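PDB 3GDE: DNA ligase from Archaeoglobus fulgidus, which probably seals nicks in double-stranded DNA during replication, recombination and repair, using ATP and passing through an AMP-lysine enzyme intermediate. Local coordinates for residues R266-I269 with E275-T278; E191-I196 with E213-M218. One frame throughout, in Å; residues are numbered along the deposited sequence.

In the fold
Along the chain, contact 2 comes first. Helix 187-197 runs into helix 200-216 after a short turn, and residues 213-218 come back beside 191-196. This closes a helical hairpin with 16 residues between the segments. Further along, within the adenylation domain, contact 1 closes a much shorter loop of five residues, in which strand 268-271 ends and residues 275-278 turn back on it before helix 282-291. The two loops follow in series; they neither nest nor cross. The centres of contacts 1 and 2 are about 23 Å apart, and the nearest atoms of contacts 1 and 2 are about 12 Å apart. Contact 2 is helix against helix; contact 1 is loop against strand edge.

Contact 1. Residues R266-I269 with E275-T278; sequences RVTI and ENVT
Ile-269 and Thr-278 meet through a backbone amide and a side-chain hydroxyl. Ile-269 N donates to Thr-278 OG1 at 2.7 Å, and the bond is nearly straight, with an N-H...O angle of 169°. OG1 is brought there by the first torsion of Thr-278 (chi1 -48°), which sets it beside its own backbone N and anti to the carbonyl carbon. The same hydroxyl oxygen lies 3.2 Å from Thr-268 CA. The methyl branch goes the other way along the strand, and Thr-278 CG2 rests 3.1 Å from Val-267 O. One small side chain therefore covers backbone of three successive residues. A second bond runs back from the loop: Val-277 N donates to Ile-269 O at 2.9 Å. With both N and O of Ile-269 engaged, the loop is tied alongside strand 268-271 by one backbone bond and one side-chain bond, the Thr-278 hydroxyl accepting from an amide as a backbone carbonyl would in a sheet. Strand 268-271 belongs to the adenylation domain of the ligase, where it pairs antiparallel with strand 256-262. Replacing Thr-278 by alanine removes both branches, which would probably leave Ile-269 N without this acceptor and open a gap over Val-267 O. Next to the bonds is a small apolar contact. Ile-269 CG2 meets Val-277 CG2 at 3.8 Å, the two side chains crossing at about a right angle. Further out, Ile-269 also packs on Val-258 and Val-260 of the neighbouring strand and on Val-285 of helix 282-291, which Thr-278 touches as well. At the start of the loop, Ser-271 OG is hydrogen-bonded to Glu-275 N. The side chain of Glu-275 is about 9 Å from that of Arg-272, a predicted ATP-binding residue.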
loop_
_atom_site.group_PDB
_atom_site.type_symbol
_atom_site.label_atom_id
_atom_site.label_comp_id
_atom_site.label_asym_id
_atom_site.label_seq_id
_atom_site.Cartn_x
_atom_site.Cartn_y
_atom_site.Cartn_z
ATOM N N ARG A 266 20.007 11.287 -11.926
ATOM C CA ARG A 266 18.841 11.613 -11.109
ATOM C C ARG A 266 18.664 10.644 -9.931
ATOM O O ARG A 266 19.156 9.515 -9.953
ATOM C CB ARG A 266 17.566 11.660 -11.962
ATOM C CG ARG A 266 17.101 10.313 -12.477
ATOM C CD ARG A 266 15.620 10.331 -12.790
ATOM N NE ARG A 266 15.242 9.164 -13.581
ATOM C CZ ARG A 266 14.080 8.520 -13.477
ATOM N NH1 ARG A 266 13.162 8.914 -12.601
ATOM N NH2 ARG A 266 13.843 7.466 -14.247
ATOM N N VAL A 267 17.952 11.114 -8.912
ATOM C CA VAL A 267 17.651 10.347 -7.715
ATOM C C VAL A 267 16.145 10.108 -7.677
ATOM O O VAL A 267 15.366 11.013 -7.986
ATOM C CB VAL A 267 18.070 11.129 -6.433
ATOM C CG1 VAL A 267 17.642 10.403 -5.153
ATOM C CG2 VAL A 267 19.575 11.393 -6.416
ATOM N N THR A 268 15.745 8.883 -7.344
ATOM C CA THR A 268 14.387 8.620 -6.857
ATOM C C THR A 268 14.442 8.028 -5.452
ATOM O O THR A 268 15.330 7.223 -5.131
ATOM C CB THR A 268 13.568 7.670 -7.763
ATOM O OG1 THR A 268 14.354 6.525 -8.093
ATOM C CG2 THR A 268 13.095 8.376 -9.040
ATOM N N ILE A 269 13.491 8.440 -4.622
ATOM C CA ILE A 269 13.363 7.929 -3.258
ATOM C C ILE A 269 11.959 7.364 -3.073
ATOM O O ILE A 269 10.961 8.041 -3.340
ATOM C CB ILE A 269 13.647 9.030 -2.192
ATOM C CG1 ILE A 269 15.016 9.687 -2.431
ATOM C CG2 ILE A 269 13.549 8.458 -0.758
ATOM C CD1 ILE A 269 15.283 10.901 -1.557
ATOM N N GLU A 275 5.796 4.763 -2.014
ATOM C CA GLU A 275 5.364 6.035 -2.584
ATOM C C GLU A 275 6.620 6.768 -3.029
ATOM O O GLU A 275 7.628 6.759 -2.312
ATOM C CB GLU A 275 4.619 6.889 -1.547
ATOM C CG GLU A 275 4.009 8.191 -2.100
ATOM C CD GLU A 275 3.828 9.303 -1.043
ATOM O OE1 GLU A 275 3.907 9.015 0.179
ATOM O OE2 GLU A 275 3.597 10.477 -1.441
ATOM N N ASN A 276 6.557 7.391 -4.207
ATOM C CA ASN A 276 7.632 8.252 -4.698
ATOM C C ASN A 276 7.640 9.560 -3.889
ATOM O O ASN A 276 6.752 10.405 -4.033
ATOM C CB ASN A 276 7.466 8.511 -6.205
ATOM C CG ASN A 276 8.717 9.100 -6.861
ATOM O OD1 ASN A 276 9.046 8.763 -8.003
ATOM N ND2 ASN A 276 9.407 9.984 -6.157
ATOM N N VAL A 277 8.633 9.703 -3.019
ATOM C CA VAL A 277 8.716 10.857 -2.114
ATOM C C VAL A 277 9.924 11.743 -2.466
ATOM O O VAL A 277 10.358 12.570 -1.665
ATOM C CB VAL A 277 8.776 10.411 -0.603
ATOM C CG1 VAL A 277 7.459 9.786 -0.145
ATOM C CG2 VAL A 277 9.949 9.451 -0.344
ATOM N N THR A 278 10.453 11.564 -3.671
ATOM C CA THR A 278 11.648 12.282 -4.143
ATOM C C THR A 278 11.527 13.816 -4.088
ATOM O O THR A 278 12.420 14.486 -3.574
ATOM C CB THR A 278 12.019 11.842 -5.571
ATOM O OG1 THR A 278 12.008 10.413 -5.631
ATOM C CG2 THR A 278 13.406 12.350 -5.972
#

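Contact 2. Residues E191-I196 with E213-M218; sequences ERAYMI and EGLRKM
Met-218 lies against Ala-193 and Ile-196 where the two arms of a helical hairpin come together. Helix 187-197 is one arm and helix 200-216 the other, with a short turn between them. From Met-218 CA, the CB points toward the first arm and meets Ile-196 CD1 at 4.2 Å. The chain then extends through CG, because chi2 is near 180° (-172°), and carries the sulfur back to Ala-193, one turn earlier in the first arm. There Met-218 SD lies 4.1 Å from Ala-193 CB. At SD the chain bends (chi3 81°), and this turns the terminal methyl, CE, away from the straight line of the side chain. Met-218 also touches Thr-197 and Arg-202, residues near the turn of the hairpin. Ala-193 CB has a second neighbour, Leu-215 CD2, at 4.0 Å. The single methyl faces the sulfur and the leucine branch together, both on the side of the second arm. The small side chain lets the backbones come close: Ala-193 CA and Leu-215 CA are 6.1 Å apart. Leu-215 is also packed against Thr-189 and Val-190 of the first arm, and against Val-203 and Val-206 of its own. No hydrogen bond crosses between the two segments; the side-chain contacts are apolar. At the outer margin, Arg-192 NH1 and Arg-216 NH1 are 5.3 Å apart. These like charges would be expected to repel mildly, and Arg-216 NE has a salt bridge to Glu-212 that probably offsets part of this. Ile-196 also packs on Ile-220, beyond the end of the hairpin. The tip of its longer branch ends over the peptide that leaves Met-218, with Ile-196 CD1 3.3 Å from Met-218 O.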
loop_
_atom_site.group_PDB
_atom_site.type_symbol
_atom_site.label_atom_id
_atom_site.label_comp_id
_atom_site.label_asym_id
_atom_site.label_seq_id
_atom_site.Cartn_x
_atom_site.Cartn_y
_atom_site.Cartn_z
ATOM N N GLU A 191 5.672 -14.469 -7.934
ATOM C CA GLU A 191 5.892 -13.727 -6.709
ATOM C C GLU A 191 7.222 -12.982 -6.712
ATOM O O GLU A 191 7.245 -11.773 -6.509
ATOM C CB GLU A 191 5.865 -14.688 -5.526
ATOM C CG GLU A 191 6.267 -14.053 -4.220
ATOM C CD GLU A 191 5.086 -13.754 -3.369
ATOM O OE1 GLU A 191 4.834 -14.545 -2.429
ATOM O OE2 GLU A 191 4.397 -12.745 -3.652
ATOM N N ARG A 192 8.319 -13.710 -6.930
ATOM C CA ARG A 192 9.667 -13.120 -6.942
ATOM C C ARG A 192 9.823 -11.981 -7.936
ATOM O O ARG A 192 10.425 -10.966 -7.616
ATOM C CB ARG A 192 10.736 -14.186 -7.197
ATOM C CG ARG A 192 11.365 -14.737 -5.944
ATOM C CD ARG A 192 12.488 -15.716 -6.269
ATOM N NE ARG A 192 11.998 -17.097 -6.314
ATOM C CZ ARG A 192 11.999 -17.868 -7.398
ATOM N NH1 ARG A 192 12.484 -17.412 -8.550
ATOM N NH2 ARG A 192 11.521 -19.110 -7.326
ATOM N N ALA A 193 9.281 -12.165 -9.137
ATOM C CA ALA A 193 9.296 -11.144 -10.190
ATOM C C ALA A 193 8.474 -9.896 -9.819
ATOM O O ALA A 193 8.845 -8.760 -10.149
ATOM C CB ALA A 193 8.791 -11.740 -11.501
ATOM N N TYR A 194 7.355 -10.124 -9.138
ATOM C CA TYR A 194 6.532 -9.048 -8.610
ATOM C C TYR A 194 7.272 -8.203 -7.572
ATOM O O TYR A 194 7.143 -6.969 -7.553
ATOM C CB TYR A 194 5.247 -9.609 -7.999
ATOM C CG TYR A 194 4.258 -8.563 -7.537
ATOM C CD1 TYR A 194 3.982 -7.434 -8.312
ATOM C CD2 TYR A 194 3.569 -8.724 -6.344
ATOM C CE1 TYR A 194 3.052 -6.484 -7.901
ATOM C CE2 TYR A 194 2.640 -7.791 -5.922
ATOM C CZ TYR A 194 2.383 -6.671 -6.704
ATOM O OH TYR A 194 1.458 -5.745 -6.270
ATOM N N MET A 195 8.042 -8.869 -6.716
ATOM C CA MET A 195 8.782 -8.180 -5.658
ATOM C C MET A 195 9.874 -7.230 -6.191
ATOM O O MET A 195 10.228 -6.258 -5.523
ATOM C CB MET A 195 9.352 -9.185 -4.647
ATOM C CG MET A 195 8.305 -10.018 -3.887
ATOM S SD MET A 195 7.039 -9.055 -3.019
ATOM C CE MET A 195 5.910 -10.340 -2.506
ATOM N N ILE A 196 10.394 -7.489 -7.390
ATOM C CA ILE A 196 11.425 -6.603 -7.954
ATOM C C ILE A 196 10.924 -5.626 -9.027
ATOM O O ILE A 196 11.667 -4.738 -9.441
ATOM C CB ILE A 196 12.677 -7.360 -8.479
ATOM C CG1 ILE A 196 12.320 -8.262 -9.655
ATOM C CG2 ILE A 196 13.387 -8.124 -7.349
ATOM C CD1 ILE A 196 13.490 -8.535 -10.567
ATOM N N GLU A 213 10.958 -19.078 -17.723
ATOM C CA GLU A 213 12.329 -18.652 -18.019
ATOM C C GLU A 213 12.476 -17.134 -18.128
ATOM O O GLU A 213 13.468 -16.579 -17.669
ATOM C CB GLU A 213 12.874 -19.355 -19.274
ATOM C CG GLU A 213 11.892 -19.432 -20.458
ATOM C CD GLU A 213 11.101 -20.750 -20.545
ATOM O OE1 GLU A 213 11.387 -21.545 -21.478
ATOM O OE2 GLU A 213 10.196 -20.980 -19.700
ATOM N N GLY A 214 11.486 -16.474 -18.729
ATOM C CA GLY A 214 11.481 -15.018 -18.863
ATOM C C GLY A 214 11.295 -14.301 -17.531
ATOM O O GLY A 214 11.818 -13.205 -17.330
ATOM N N LEU A 215 10.555 -14.928 -16.621
ATOM C CA LEU A 215 10.333 -14.373 -15.289
ATOM C C LEU A 215 11.569 -14.481 -14.387
ATOM O O LEU A 215 11.845 -13.571 -13.610
ATOM C CB LEU A 215 9.128 -15.031 -14.619
ATOM C CG LEU A 215 7.729 -14.723 -15.151
ATOM C CD1 LEU A 215 6.736 -15.654 -14.478
ATOM C CD2 LEU A 215 7.349 -13.258 -14.933
ATOM N N ARG A 216 12.296 -15.594 -14.493
ATOM C CA ARG A 216 13.531 -15.798 -13.730
ATOM C C ARG A 216 14.599 -14.805 -14.147
ATOM O O ARG A 216 15.408 -14.391 -13.332
ATOM C CB ARG A 216 14.071 -17.212 -13.928
ATOM C CG ARG A 216 13.337 -18.296 -13.179
ATOM C CD ARG A 216 13.826 -19.651 -13.675
ATOM N NE ARG A 216 13.168 -20.773 -13.008
ATOM C CZ ARG A 216 13.686 -21.460 -11.990
ATOM N NH1 ARG A 216 14.885 -21.153 -11.493
ATOM N NH2 ARG A 216 12.999 -22.465 -11.459
ATOM N N LYS A 217 14.568 -14.425 -15.420
ATOM C CA LYS A 217 15.541 -13.529 -16.040
ATOM C C LYS A 217 15.336 -12.051 -15.692
ATOM O O LYS A 217 16.187 -11.215 -16.015
ATOM C CB LYS A 217 15.470 -13.695 -17.561
ATOM C CG LYS A 217 16.807 -13.608 -18.289
ATOM C CD LYS A 217 16.629 -13.782 -19.808
ATOM C CE LYS A 217 16.161 -15.193 -20.176
ATOM N NZ LYS A 217 15.826 -15.299 -21.628
ATOM N N MET A 218 14.211 -11.721 -15.064
ATOM C CA MET A 218 13.947 -10.331 -14.670
ATOM C C MET A 218 14.894 -9.864 -13.556
ATOM O O MET A 218 15.166 -10.594 -12.595
ATOM C CB MET A 218 12.483 -10.125 -14.274
ATOM C CG MET A 218 11.500 -10.410 -15.399
ATOM S SD MET A 218 9.799 -9.954 -15.042
ATOM C CE MET A 218 9.837 -8.198 -15.390
#